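Putative branched-chain-amino-acid aminotransferase (Thermotoga maritima MSB8, PDB 3CSW) probably catalyses the pyridoxal-phosphate-dependent transfer of the amino group between leucine, isoleucine or valine and 2-oxoglutarate. Local coordinates at residues A[125-134]-A[158-169]; A[52-60]-A[74-85]. One frame throughout, in Å; residues are numbered along the deposited sequence.

The two contacts follow one another along the chain: contact 2 (52-60 with 74-85) is complete before contact 1 (125-134 with 158-169) begins. Their centres lie about 31 Å apart, on opposite sides of the chain's centre. Their nearest atoms are about 14 Å apart, so they do not touch. They share no strand or helix. Contact 2 ties helices 56-68 and 78-89 to the edge of the six-stranded antiparallel sheet, where strand 52-53 lies. Contact 1 pairs parallel strands 125-129 and 164-168 in a separate mixed sheet. All four segments belong to the part of the chain that marks it as a class-IV aminotransferase. Each contact thus builds a different part of one enzyme.

Contact 1: residues A[125-134]-A[158-169]; sequences VEVKISNVRR and EIVDCYDVILLG
Ser130 N donates to Ile166 O (2.8 Å), and Ile166 N to Lys128 O, in the tight part of the contact. Here too Tyr163 N bonds Glu126 O nearly straight (2.8 Å, 174°), and Val125 CG1 covers a face of the Tyr163 ring. Ile129 CD1 rests on Ile166 CB. Ser130 OG donates to Glu158 OE1 (2.7 Å) on the syn side, tilted 31° out of the carboxylate plane, and accepts from Val132 N in an ST turn. A water joins Ser130 O, Val132 O and Leu168 N, between the Ser130 N–Ile166 O and Arg134 N–Leu168 O bonds.

The solvent side is the Lys128–Asp161 pair. Extended Lys128 brings NZ to Asp161 OD1 (2.9 Å), a salt bridge from above the carboxylate plane.

Arg133 CD packs on Leu168 CB (3.9 Å), and a bend after CG turns NH1 to Gly169 O (2.9 Å). Cut back to alanine, this position would probably leave Gly169 O without its NH1 donor and a gap beside Leu168 CB. The guanidinium also meets Asn171 O (through NH1) and Trp225 (cation-pi) of the third subunit.

Helix 150-156 links parallel strands 125-129 and 164-168 in a beta-alpha-beta unit, its Ala155 packing on Val165 and Leu167. Val127 faces Leu237 of strand 234-239.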
loop_
_atom_site.group_PDB
_atom_site.type_symbol
_atom_site.label_atom_id
_atom_site.label_comp_id
_atom_site.label_asym_id
_atom_site.label_seq_id
_atom_site.Cartn_x
_atom_site.Cartn_y
_atom_site.Cartn_z
ATOM N N VAL A 125 -25.960 6.010 -19.187
ATOM C CA VAL A 125 -25.370 4.678 -19.310
ATOM C C VAL A 125 -25.236 4.036 -17.924
ATOM O O VAL A 125 -25.400 4.718 -16.889
ATOM C CB VAL A 125 -23.978 4.732 -20.021
ATOM C CG1 VAL A 125 -24.095 5.369 -21.419
ATOM C CG2 VAL A 125 -22.916 5.467 -19.154
ATOM N N GLU A 126 -25.008 2.722 -17.940
ATOM C CA GLU A 126 -24.664 1.918 -16.748
ATOM C C GLU A 126 -23.150 1.766 -16.662
ATOM O O GLU A 126 -22.496 1.509 -17.666
ATOM C CB GLU A 126 -25.274 0.508 -16.848
ATOM C CG GLU A 126 -24.731 -0.554 -15.839
ATOM C CD GLU A 126 -25.315 -0.440 -14.431
ATOM O OE1 GLU A 126 -26.467 -0.007 -14.307
ATOM O OE2 GLU A 126 -24.649 -0.819 -13.459
ATOM N N VAL A 127 -22.591 1.930 -15.463
ATOM C CA VAL A 127 -21.174 1.673 -15.204
ATOM C C VAL A 127 -21.093 0.801 -13.944
ATOM O O VAL A 127 -22.032 0.758 -13.121
ATOM C CB VAL A 127 -20.316 2.970 -15.024
ATOM C CG1 VAL A 127 -20.416 3.846 -16.234
ATOM C CG2 VAL A 127 -20.743 3.761 -13.799
ATOM N N LYS A 128 -19.982 0.096 -13.789
ATOM C CA LYS A 128 -19.763 -0.722 -12.606
ATOM C C LYS A 128 -18.359 -0.523 -12.073
ATOM O O LYS A 128 -17.444 -0.229 -12.844
ATOM C CB LYS A 128 -19.991 -2.203 -12.938
ATOM C CG LYS A 128 -21.405 -2.509 -13.246
ATOM C CD LYS A 128 -21.614 -3.934 -13.663
ATOM C CE LYS A 128 -23.052 -4.137 -14.090
ATOM N NZ LYS A 128 -23.351 -5.582 -14.182
ATOM N N ILE A 129 -18.183 -0.695 -10.759
ATOM C CA ILE A 129 -16.835 -0.705 -10.139
ATOM C C ILE A 129 -16.043 -1.904 -10.707
ATOM O O ILE A 129 -16.519 -3.037 -10.703
ATOM C CB ILE A 129 -16.887 -0.771 -8.558
ATOM C CG1 ILE A 129 -17.683 0.406 -7.966
ATOM C CG2 ILE A 129 -15.485 -0.748 -7.939
ATOM C CD1 ILE A 129 -17.184 1.800 -8.386
ATOM N N SER A 130 -14.846 -1.645 -11.216
ATOM C CA SER A 130 -13.949 -2.685 -11.731
ATOM C C SER A 130 -13.325 -3.521 -10.590
ATOM O O SER A 130 -13.137 -3.018 -9.466
ATOM C CB SER A 130 -12.820 -1.995 -12.501
ATOM O OG SER A 130 -11.894 -2.892 -13.049
ATOM N N ASN A 131 -12.961 -4.765 -10.910
ATOM C CA ASN A 131 -12.158 -5.636 -10.028
ATOM C C ASN A 131 -10.672 -5.423 -10.186
ATOM O O ASN A 131 -9.906 -6.126 -9.552
ATOM C CB ASN A 131 -12.364 -7.122 -10.324
ATOM C CG ASN A 131 -13.754 -7.583 -10.071
ATOM O OD1 ASN A 131 -14.430 -7.132 -9.130
ATOM N ND2 ASN A 131 -14.208 -8.515 -10.913
ATOM N N VAL A 132 -10.288 -4.501 -11.066
ATOM C CA VAL A 132 -8.925 -4.154 -11.320
ATOM C C VAL A 132 -8.662 -2.755 -10.738
ATOM O O VAL A 132 -9.391 -1.802 -11.053
ATOM C CB VAL A 132 -8.666 -4.158 -12.840
ATOM C CG1 VAL A 132 -7.234 -3.794 -13.128
ATOM C CG2 VAL A 132 -9.018 -5.532 -13.436
ATOM N N ARG A 133 -7.642 -2.650 -9.874
ATOM C CA ARG A 133 -7.200 -1.370 -9.345
ATOM C C ARG A 133 -6.193 -0.759 -10.292
ATOM O O ARG A 133 -5.412 -1.456 -10.914
ATOM C CB ARG A 133 -6.587 -1.474 -7.949
ATOM C CG ARG A 133 -7.490 -2.000 -6.867
ATOM C CD ARG A 133 -8.678 -1.093 -6.637
ATOM N NE ARG A 133 -9.544 -1.685 -5.622
ATOM C CZ ARG A 133 -9.556 -1.391 -4.323
ATOM N NH1 ARG A 133 -8.770 -0.448 -3.795
ATOM N NH2 ARG A 133 -10.382 -2.067 -3.523
ATOM N N ARG A 134 -6.236 0.562 -10.401
ATOM C CA ARG A 134 -5.293 1.323 -11.217
ATOM C C ARG A 134 -3.865 1.106 -10.705
ATOM O O ARG A 134 -3.634 1.139 -9.500
ATOM C CB ARG A 134 -5.658 2.800 -11.162
ATOM C CG ARG A 134 -4.989 3.683 -12.203
ATOM C CD ARG A 134 -5.696 3.527 -13.529
ATOM N NE ARG A 134 -5.409 4.618 -14.446
ATOM C CZ ARG A 134 -4.657 4.553 -15.543
ATOM N NH1 ARG A 134 -4.048 3.445 -15.913
ATOM N NH2 ARG A 134 -4.520 5.636 -16.297
ATOM N N GLU A 158 -13.710 -6.559 -18.742
ATOM C CA GLU A 158 -14.847 -6.632 -17.820
ATOM C C GLU A 158 -16.092 -5.909 -18.318
ATOM O O GLU A 158 -17.134 -6.014 -17.706
ATOM C CB GLU A 158 -14.472 -6.022 -16.467
ATOM C CG GLU A 158 -13.388 -6.761 -15.714
ATOM C CD GLU A 158 -13.078 -6.108 -14.364
ATOM O OE1 GLU A 158 -13.345 -4.904 -14.204
ATOM O OE2 GLU A 158 -12.550 -6.797 -13.481
ATOM N N ILE A 159 -15.999 -5.167 -19.409
ATOM C CA ILE A 159 -17.145 -4.407 -19.881
ATOM C C ILE A 159 -18.072 -5.370 -20.623
ATOM O O ILE A 159 -17.844 -5.659 -21.793
ATOM C CB ILE A 159 -16.740 -3.221 -20.792
ATOM C CG1 ILE A 159 -15.727 -2.301 -20.092
ATOM C CG2 ILE A 159 -17.986 -2.460 -21.201
ATOM C CD1 ILE A 159 -14.992 -1.368 -21.068
ATOM N N VAL A 160 -19.088 -5.891 -19.924
ATOM C CA VAL A 160 -20.040 -6.841 -20.498
ATOM C C VAL A 160 -21.459 -6.255 -20.477
ATOM O O VAL A 160 -22.025 -5.985 -21.536
ATOM C CB VAL A 160 -19.994 -8.247 -19.813
ATOM C CG1 VAL A 160 -20.852 -9.214 -20.566
ATOM C CG2 VAL A 160 -18.586 -8.777 -19.780
ATOM N N ASP A 161 -22.063 -6.074 -19.308
ATOM C CA ASP A 161 -23.381 -5.422 -19.285
ATOM C C ASP A 161 -23.292 -4.030 -18.681
ATOM O O ASP A 161 -24.048 -3.656 -17.789
ATOM C CB ASP A 161 -24.492 -6.271 -18.656
ATOM C CG ASP A 161 -24.148 -6.794 -17.292
ATOM O OD1 ASP A 161 -22.981 -6.607 -16.830
ATOM O OD2 ASP A 161 -25.078 -7.423 -16.702
ATOM N N CYS A 162 -22.346 -3.264 -19.208
ATOM C CA CYS A 162 -22.183 -1.875 -18.838
ATOM C C CYS A 162 -21.436 -1.154 -19.949
ATOM O O CYS A 162 -20.969 -1.758 -20.918
ATOM C CB CYS A 162 -21.504 -1.741 -17.456
ATOM S SG CYS A 162 -19.860 -2.427 -17.355
ATOM N N TYR A 163 -21.364 0.156 -19.818
ATOM C CA TYR A 163 -20.688 0.998 -20.781
ATOM C C TYR A 163 -19.175 1.112 -20.538
ATOM O O TYR A 163 -18.385 1.084 -21.457
ATOM C CB TYR A 163 -21.323 2.384 -20.684
ATOM C CG TYR A 163 -20.829 3.370 -21.680
ATOM C CD1 TYR A 163 -21.363 3.400 -22.974
ATOM C CD2 TYR A 163 -19.878 4.324 -21.333
ATOM C CE1 TYR A 163 -20.942 4.350 -23.901
ATOM C CE2 TYR A 163 -19.441 5.279 -22.264
ATOM C CZ TYR A 163 -19.968 5.281 -23.542
ATOM O OH TYR A 163 -19.535 6.228 -24.460
ATOM N N ASP A 164 -18.795 1.340 -19.292
ATOM C CA ASP A 164 -17.396 1.364 -18.877
ATOM C C ASP A 164 -17.356 0.874 -17.430
ATOM O O ASP A 164 -18.379 0.839 -16.760
ATOM C CB ASP A 164 -16.816 2.784 -19.021
ATOM C CG ASP A 164 -15.279 2.817 -19.030
ATOM O OD1 ASP A 164 -14.650 1.743 -18.969
ATOM O OD2 ASP A 164 -14.689 3.925 -19.093
ATOM N N VAL A 165 -16.183 0.443 -16.976
ATOM C CA VAL A 165 -15.940 0.065 -15.582
ATOM C C VAL A 165 -15.075 1.157 -14.909
ATOM O O VAL A 165 -14.247 1.783 -15.556
ATOM C CB VAL A 165 -15.281 -1.335 -15.445
ATOM C CG1 VAL A 165 -16.263 -2.439 -15.885
ATOM C CG2 VAL A 165 -13.939 -1.423 -16.212
ATOM N N ILE A 166 -15.311 1.398 -13.616
ATOM C CA ILE A 166 -14.591 2.401 -12.843
ATOM C C ILE A 166 -13.432 1.759 -12.048
ATOM O O ILE A 166 -13.650 0.921 -11.169
ATOM C CB ILE A 166 -15.565 3.145 -11.893
ATOM C CG1 ILE A 166 -16.816 3.641 -12.661
ATOM C CG2 ILE A 166 -14.874 4.257 -11.152
ATOM C CD1 ILE A 166 -16.587 4.424 -13.949
ATOM N N LEU A 167 -12.205 2.135 -12.405
ATOM C CA LEU A 167 -11.005 1.721 -11.685
ATOM C C LEU A 167 -10.773 2.646 -10.494
ATOM O O LEU A 167 -10.727 3.875 -10.644
ATOM C CB LEU A 167 -9.753 1.710 -12.578
ATOM C CG LEU A 167 -9.585 0.659 -13.681
ATOM C CD1 LEU A 167 -10.374 1.063 -14.913
ATOM C CD2 LEU A 167 -8.102 0.374 -14.009
ATOM N N LEU A 168 -10.704 2.032 -9.312
ATOM C CA LEU A 168 -10.301 2.688 -8.100
ATOM C C LEU A 168 -8.798 2.498 -7.968
ATOM O O LEU A 168 -8.230 1.545 -8.519
ATOM C CB LEU A 168 -10.982 2.060 -6.872
ATOM C CG LEU A 168 -12.499 1.861 -6.925
ATOM C CD1 LEU A 168 -12.979 1.288 -5.628
ATOM C CD2 LEU A 168 -13.197 3.140 -7.281
ATOM N N GLY A 169 -8.161 3.400 -7.240
ATOM C CA GLY A 169 -6.748 3.256 -6.921
ATOM C C GLY A 169 -6.597 2.305 -5.763
ATOM O O GLY A 169 -7.595 1.871 -5.184
HETATM O O HOH W 1 -11.083 -0.909 -9.241
#

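Contact 2: residues A[52-60]-A[74-85]; sequences APFAAYKHY and LSLSFDEFTKVL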
loop_
_atom_site.group_PDB
_atom_site.type_symbol
_atom_site.label_atom_id
_atom_site.label_comp_id
_atom_site.label_asym_id
_atom_site.label_seq_id
_atom_site.Cartn_x
_atom_site.Cartn_y
_atom_site.Cartn_z
ATOM N N ALA A 52 -12.657 17.975 -39.276
ATOM C CA ALA A 52 -11.387 18.572 -38.824
ATOM C C ALA A 52 -10.914 17.872 -37.542
ATOM O O ALA A 52 -11.693 17.747 -36.589
ATOM C CB ALA A 52 -11.556 20.061 -38.567
ATOM N N PRO A 53 -9.648 17.417 -37.505
ATOM C CA PRO A 53 -9.137 16.746 -36.286
ATOM C C PRO A 53 -9.072 17.641 -35.035
ATOM O O PRO A 53 -8.401 18.698 -35.015
ATOM C CB PRO A 53 -7.753 16.224 -36.687
ATOM C CG PRO A 53 -7.400 16.907 -37.956
ATOM C CD PRO A 53 -8.652 17.460 -38.589
ATOM N N PHE A 54 -9.790 17.181 -34.013
ATOM C CA PHE A 54 -9.961 17.869 -32.755
ATOM C C PHE A 54 -8.788 17.684 -31.784
ATOM O O PHE A 54 -8.309 16.569 -31.556
ATOM C CB PHE A 54 -11.244 17.388 -32.068
ATOM C CG PHE A 54 -11.546 18.118 -30.780
ATOM C CD1 PHE A 54 -11.871 19.481 -30.800
ATOM C CD2 PHE A 54 -11.497 17.461 -29.561
ATOM C CE1 PHE A 54 -12.149 20.154 -29.624
ATOM C CE2 PHE A 54 -11.766 18.132 -28.378
ATOM C CZ PHE A 54 -12.080 19.472 -28.405
ATOM N N ALA A 55 -8.378 18.802 -31.189
ATOM C CA ALA A 55 -7.318 18.845 -30.191
ATOM C C ALA A 55 -6.060 18.164 -30.677
ATOM O O ALA A 55 -5.380 17.515 -29.889
ATOM C CB ALA A 55 -7.786 18.252 -28.837
ATOM N N ALA A 56 -5.711 18.384 -31.951
ATOM C CA ALA A 56 -4.586 17.699 -32.570
ATOM C C ALA A 56 -3.259 17.977 -31.853
ATOM O O ALA A 56 -2.495 17.050 -31.564
ATOM C CB ALA A 56 -4.497 18.017 -34.046
ATOM N N TYR A 57 -3.002 19.240 -31.530
ATOM C CA TYR A 57 -1.779 19.621 -30.831
ATOM C C TYR A 57 -1.717 19.010 -29.421
ATOM O O TYR A 57 -0.686 18.514 -29.012
ATOM C CB TYR A 57 -1.624 21.159 -30.763
ATOM C CG TYR A 57 -0.293 21.547 -30.172
ATOM C CD1 TYR A 57 0.888 21.272 -30.856
ATOM C CD2 TYR A 57 -0.206 22.134 -28.913
ATOM C CE1 TYR A 57 2.120 21.576 -30.309
ATOM C CE2 TYR A 57 1.020 22.440 -28.356
ATOM C CZ TYR A 57 2.182 22.163 -29.058
ATOM O OH TYR A 57 3.409 22.468 -28.510
ATOM N N LYS A 58 -2.829 19.045 -28.695
ATOM C CA LYS A 58 -2.903 18.467 -27.362
ATOM C C LYS A 58 -2.594 16.975 -27.367
ATOM O O LYS A 58 -1.876 16.487 -26.496
ATOM C CB LYS A 58 -4.281 18.717 -26.741
ATOM C CG LYS A 58 -4.499 20.182 -26.403
ATOM C CD LYS A 58 -5.835 20.457 -25.763
ATOM C CE LYS A 58 -5.883 21.895 -25.252
ATOM N NZ LYS A 58 -7.273 22.169 -24.736
ATOM N N HIS A 59 -3.142 16.261 -28.347
ATOM C CA HIS A 59 -2.878 14.833 -28.502
ATOM C C HIS A 59 -1.441 14.552 -28.920
ATOM O O HIS A 59 -0.845 13.604 -28.450
ATOM C CB HIS A 59 -3.850 14.219 -29.499
ATOM C CG HIS A 59 -5.210 13.979 -28.931
ATOM N ND1 HIS A 59 -5.471 12.939 -28.069
ATOM C CD2 HIS A 59 -6.378 14.645 -29.081
ATOM C CE1 HIS A 59 -6.745 12.972 -27.719
ATOM N NE2 HIS A 59 -7.321 13.984 -28.333
ATOM N N TYR A 60 -0.890 15.372 -29.804
ATOM C CA TYR A 60 0.513 15.257 -30.208
ATOM C C TYR A 60 1.472 15.392 -29.018
ATOM O O TYR A 60 2.431 14.638 -28.894
ATOM C CB TYR A 60 0.854 16.323 -31.258
ATOM C CG TYR A 60 2.266 16.212 -31.794
ATOM C CD1 TYR A 60 2.590 15.281 -32.780
ATOM C CD2 TYR A 60 3.280 17.012 -31.291
ATOM C CE1 TYR A 60 3.894 15.158 -33.257
ATOM C CE2 TYR A 60 4.593 16.903 -31.754
ATOM C CZ TYR A 60 4.898 15.981 -32.735
ATOM O OH TYR A 60 6.208 15.902 -33.196
ATOM N N LEU A 74 9.880 11.125 -30.968
ATOM C CA LEU A 74 8.786 11.064 -31.912
ATOM C C LEU A 74 9.381 11.305 -33.299
ATOM O O LEU A 74 10.179 12.225 -33.488
ATOM C CB LEU A 74 7.733 12.114 -31.545
ATOM C CG LEU A 74 6.277 11.702 -31.719
ATOM C CD1 LEU A 74 5.390 12.702 -31.008
ATOM C CD2 LEU A 74 5.915 11.574 -33.197
ATOM N N SER A 75 9.023 10.456 -34.259
ATOM C CA SER A 75 9.543 10.581 -35.630
ATOM C C SER A 75 8.864 11.718 -36.394
ATOM O O SER A 75 9.531 12.497 -37.070
ATOM C CB SER A 75 9.357 9.263 -36.399
ATOM O OG SER A 75 7.983 8.901 -36.505
ATOM N N LEU A 76 7.536 11.794 -36.273
ATOM C CA LEU A 76 6.723 12.798 -36.965
ATOM C C LEU A 76 6.788 14.186 -36.333
ATOM O O LEU A 76 6.819 14.331 -35.109
ATOM C CB LEU A 76 5.244 12.361 -37.013
ATOM C CG LEU A 76 4.788 11.618 -38.273
ATOM C CD1 LEU A 76 3.306 11.325 -38.209
ATOM C CD2 LEU A 76 5.103 12.400 -39.523
ATOM N N SER A 77 6.778 15.208 -37.177
ATOM C CA SER A 77 6.643 16.578 -36.698
ATOM C C SER A 77 5.150 16.827 -36.471
ATOM O O SER A 77 4.298 16.054 -36.934
ATOM C CB SER A 77 7.222 17.574 -37.702
ATOM O OG SER A 77 6.430 17.643 -38.879
ATOM N N PHE A 78 4.823 17.885 -35.736
ATOM C CA PHE A 78 3.427 18.230 -35.548
ATOM C C PHE A 78 2.800 18.559 -36.892
ATOM O O PHE A 78 1.660 18.181 -37.189
ATOM C CB PHE A 78 3.272 19.422 -34.625
ATOM C CG PHE A 78 1.850 19.852 -34.467
ATOM C CD1 PHE A 78 0.872 18.927 -34.090
ATOM C CD2 PHE A 78 1.471 21.156 -34.724
ATOM C CE1 PHE A 78 -0.436 19.294 -33.977
ATOM C CE2 PHE A 78 0.146 21.546 -34.588
ATOM C CZ PHE A 78 -0.804 20.627 -34.219
ATOM N N ASP A 79 3.566 19.268 -37.706
ATOM C CA ASP A 79 3.127 19.700 -39.022
ATOM C C ASP A 79 2.773 18.498 -39.902
ATOM O O ASP A 79 1.748 18.512 -40.588
ATOM C CB ASP A 79 4.236 20.542 -39.657
ATOM C CG ASP A 79 3.810 21.201 -40.949
ATOM O OD1 ASP A 79 2.695 21.781 -41.002
ATOM O OD2 ASP A 79 4.613 21.151 -41.908
ATOM N N GLU A 80 3.605 17.459 -39.867
ATOM C CA GLU A 80 3.349 16.231 -40.635
ATOM C C GLU A 80 2.177 15.427 -40.070
ATOM O O GLU A 80 1.373 14.870 -40.823
ATOM C CB GLU A 80 4.602 15.362 -40.660
ATOM C CG GLU A 80 5.738 15.977 -41.474
ATOM C CD GLU A 80 7.096 15.316 -41.228
ATOM O OE1 GLU A 80 7.264 14.614 -40.198
ATOM O OE2 GLU A 80 8.005 15.518 -42.077
ATOM N N PHE A 81 2.122 15.360 -38.739
ATOM C CA PHE A 81 1.028 14.730 -37.978
ATOM C C PHE A 81 -0.299 15.326 -38.457
ATOM O O PHE A 81 -1.194 14.585 -38.876
ATOM C CB PHE A 81 1.277 14.995 -36.485
ATOM C CG PHE A 81 0.242 14.421 -35.533
ATOM C CD1 PHE A 81 0.158 13.060 -35.307
ATOM C CD2 PHE A 81 -0.575 15.269 -34.780
ATOM C CE1 PHE A 81 -0.758 12.543 -34.397
ATOM C CE2 PHE A 81 -1.484 14.762 -33.873
ATOM C CZ PHE A 81 -1.577 13.403 -33.674
ATOM N N THR A 82 -0.398 16.656 -38.446
ATOM C CA THR A 82 -1.628 17.324 -38.859
ATOM C C THR A 82 -1.928 17.052 -40.334
ATOM O O THR A 82 -3.090 16.926 -40.729
ATOM C CB THR A 82 -1.595 18.858 -38.617
ATOM O OG1 THR A 82 -0.639 19.491 -39.481
ATOM C CG2 THR A 82 -1.243 19.158 -37.198
ATOM N N LYS A 83 -0.881 16.938 -41.149
ATOM C CA LYS A 83 -1.067 16.699 -42.578
ATOM C C LYS A 83 -1.707 15.343 -42.848
ATOM O O LYS A 83 -2.650 15.258 -43.636
ATOM C CB LYS A 83 0.259 16.850 -43.341
ATOM C CG LYS A 83 0.696 18.316 -43.505
ATOM C CD LYS A 83 2.012 18.475 -44.319
ATOM C CE LYS A 83 2.399 19.972 -44.480
ATOM N NZ LYS A 83 3.324 20.255 -45.623
ATOM N N VAL A 84 -1.205 14.289 -42.192
ATOM C CA VAL A 84 -1.789 12.949 -42.339
ATOM C C VAL A 84 -3.206 12.897 -41.742
ATOM O O VAL A 84 -4.108 12.283 -42.317
ATOM C CB VAL A 84 -0.910 11.840 -41.683
ATOM C CG1 VAL A 84 -1.568 10.468 -41.847
ATOM C CG2 VAL A 84 0.513 11.828 -42.291
ATOM N N LEU A 85 -3.399 13.534 -40.589
ATOM C CA LEU A 85 -4.715 13.538 -39.936
ATOM C C LEU A 85 -5.768 14.135 -40.863
ATOM O O LEU A 85 -6.836 13.544 -41.039
ATOM C CB LEU A 85 -4.702 14.335 -38.625
ATOM C CG LEU A 85 -3.953 13.808 -37.404
ATOM C CD1 LEU A 85 -4.057 14.837 -36.247
ATOM C CD2 LEU A 85 -4.502 12.454 -36.994
#
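Tyr60 reaches from helix 56-68 to the start of helix 78-89, and its ring lies among the side chains there. Its CG is anti to the backbone N (chi1 -176°), which carries the ring out toward segment 74-85. CB touches Phe81 CE2 and Phe78 CD1. CG again meets Phe78 CD1, at 3.8 Å. CD1 lies over one face of the Phe81 ring, 3.7 Å from Phe81 CG, while CD2 and CE2 run beside Phe78 CB. That CB sits over a face of the Tyr60 ring in a CH-pi contact. Leu74 CD1 covers the opposite face and is 3.7 Å from Tyr60 CE1, although Leu74 is poorly ordered. CZ lies near Leu76 O (3.5 Å) and Phe78 N (3.6 Å). At the tip, OH donates to Leu76 O at 2.5 Å. This carbonyl oxygen lies at the ring edge, in the ring plane. The ring is therefore held on both faces and at its hydroxyl.

Tyr57, one turn earlier, turns its edge to the face of Phe78. Its CD1 stands over the centre of that ring, and the planes are 78° apart. Ala56 CB meets Leu85 CD1 at 3.9 Å, and Pro53 CG meets Leu85 CB at 3.8 Å. These aliphatic contacts continue the apolar seam toward strand 52-53. Leu85 also packs on Phe111 and Leu46 of the antiparallel sheet whose edge strand is 52-53.

Ser77 OG accepts from Glu80 N, and Ser77 N donates to Glu80 OE1. The junction thus combines an aromatic cluster of Tyr57, Tyr60, Phe78 and Phe81 with a capping box at the start of helix 78-89.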